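Local coordinates for Non-structural protein (Porcine reproductive and respiratory syndrome virus, PDB 3IFU), which is the viral leader protease Nsp1alpha, a papain-like cysteine protease with an N-terminal zinc finger, and probably suppresses host interferon-beta production, at the zinc ion site. Coordinates in Å, arbitrary orientation; residue numbers count along the deposited sequence, not the author numbering.

The zinc ion site. Residues 8-10, 25, 27-28, 30, 32. With ZN (zinc ion), chain B.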
loop_
_atom_site.group_PDB
_atom_site.type_symbol
_atom_site.label_atom_id
_atom_site.label_comp_id
_atom_site.label_asym_id
_atom_site.label_seq_id
_atom_site.Cartn_x
_atom_site.Cartn_y
_atom_site.Cartn_z
ATOM N N CYS A 8 3.587 3.792 -19.969
ATOM C CA CYS A 8 4.935 4.334 -19.858
ATOM C C CYS A 8 5.537 4.509 -21.247
ATOM O O CYS A 8 5.396 3.634 -22.102
ATOM C CB CYS A 8 5.823 3.393 -19.042
ATOM S SG CYS A 8 7.596 3.583 -19.383
ATOM N N THR A 9 6.219 5.628 -21.463
ATOM C CA THR A 9 6.831 5.904 -22.756
ATOM C C THR A 9 8.295 6.288 -22.616
ATOM O O THR A 9 8.771 7.189 -23.303
ATOM C CB THR A 9 6.117 7.053 -23.494
ATOM O OG1 THR A 9 4.700 6.899 -23.364
ATOM C CG2 THR A 9 6.478 7.032 -24.980
ATOM N N CYS A 10 9.000 5.617 -21.714
ATOM C CA CYS A 10 10.418 5.879 -21.504
ATOM C C CYS A 10 11.212 4.935 -22.398
ATOM O O CYS A 10 10.646 4.023 -23.001
ATOM C CB CYS A 10 10.801 5.627 -20.041
ATOM S SG CYS A 10 10.183 6.827 -18.838
ATOM N N CYS A 25 7.159 1.171 -14.410
ATOM C CA CYS A 25 8.451 1.720 -14.771
ATOM C C CYS A 25 9.070 2.409 -13.563
ATOM O O CYS A 25 8.399 3.146 -12.844
ATOM C CB CYS A 25 8.298 2.729 -15.900
ATOM S SG CYS A 25 9.787 3.699 -16.199
ATOM N N ARG A 27 11.257 4.733 -13.632
ATOM C CA ARG A 27 11.427 6.155 -13.929
ATOM C C ARG A 27 10.212 7.070 -13.772
ATOM O O ARG A 27 10.298 8.096 -13.098
ATOM C CB ARG A 27 11.976 6.333 -15.350
ATOM C CG ARG A 27 13.478 6.253 -15.463
ATOM C CD ARG A 27 13.998 7.428 -16.286
ATOM N NE ARG A 27 14.102 7.161 -17.721
ATOM C CZ ARG A 27 14.975 6.314 -18.269
ATOM N NH1 ARG A 27 15.827 5.638 -17.506
ATOM N NH2 ARG A 27 15.011 6.157 -19.587
ATOM N N CYS A 28 9.096 6.712 -14.408
ATOM C CA CYS A 28 7.884 7.535 -14.372
ATOM C C CYS A 28 6.730 6.970 -13.551
ATOM O O CYS A 28 5.678 7.602 -13.456
ATOM C CB CYS A 28 7.385 7.792 -15.795
ATOM S SG CYS A 28 6.762 6.318 -16.631
ATOM N N SER A 30 4.665 4.769 -14.225
ATOM C CA SER A 30 3.490 4.463 -15.029
ATOM C C SER A 30 3.549 3.004 -15.442
ATOM O O SER A 30 4.638 2.444 -15.582
ATOM C CB SER A 30 3.449 5.348 -16.271
ATOM O OG SER A 30 3.430 6.720 -15.912
ATOM N N ARG A 32 3.806 -0.415 -17.335
ATOM C CA ARG A 32 4.636 -0.776 -18.479
ATOM C C ARG A 32 4.015 -1.836 -19.374
ATOM O O ARG A 32 3.642 -2.915 -18.915
ATOM C CB ARG A 32 6.000 -1.267 -17.999
ATOM C CG ARG A 32 7.103 -0.261 -18.205
ATOM C CD ARG A 32 7.642 -0.326 -19.615
ATOM N NE ARG A 32 9.019 -0.814 -19.621
ATOM C CZ ARG A 32 10.046 -0.166 -19.077
ATOM N NH1 ARG A 32 9.862 1.003 -18.481
ATOM N NH2 ARG A 32 11.258 -0.688 -19.126
HETATM ZN ZN ZN B . 8.638 5.208 -17.737
#
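Four cysteine sulfurs converge on one zinc ion in the N-terminal zinc finger of Nsp1alpha, a compact instance of a small domain organised round a metal. Cys8 and Cys10 come from a loop close to the start of the chain. Facing them are Cys25, at the end of strand 23-25, and Cys28, the two cysteines of a CxxC knuckle. The sulfurs sit at the corners of a near-regular tetrahedron: the SG atoms of Cys25 and Cys28 lie 2.4 Å from ZN, those of Cys8 and Cys10 2.5 Å. The narrowest angle at the metal is the 102° between Cys25 and Cys8.

Three kinds of first torsion bring the four tips together. Cys8 and Cys25 both reach out with SG anti to the backbone N, whereas Cys10 turns its sulfur anti to its carbonyl carbon. Cys28 takes the crowded position between N and carbonyl carbon (chi1 68°), which directs SG back towards the metal from the far end of the knuckle.

Each pair is tied by a backbone amide pointing at the sulfur of its earlier cysteine. The N-H of Cys10 reaches back past Thr9 to SG of Cys8, N to SG 3.4 Å and nearly straight at 166°. In the knuckle, the amide N of Cys28 donates to SG of Cys25 at 3.6 Å; a weaker, more bent bond comes from the amide of Arg27. These N-H groups would be expected to temper the thiolate charge expected on zinc-bound cysteines. The guanidinium of Arg32 places NH1 over the edge between Cys8 and Cys25, 3.5 Å from SG of each, and its positive charge may offset some of their negative charge. Arg27 passes the metal with its CB in the second shell, and its chain then runs outward alongside Cys10.

Through these sulfurs the zinc staples the N-terminal loop to the strand and knuckle, giving this small finger domain its structural core.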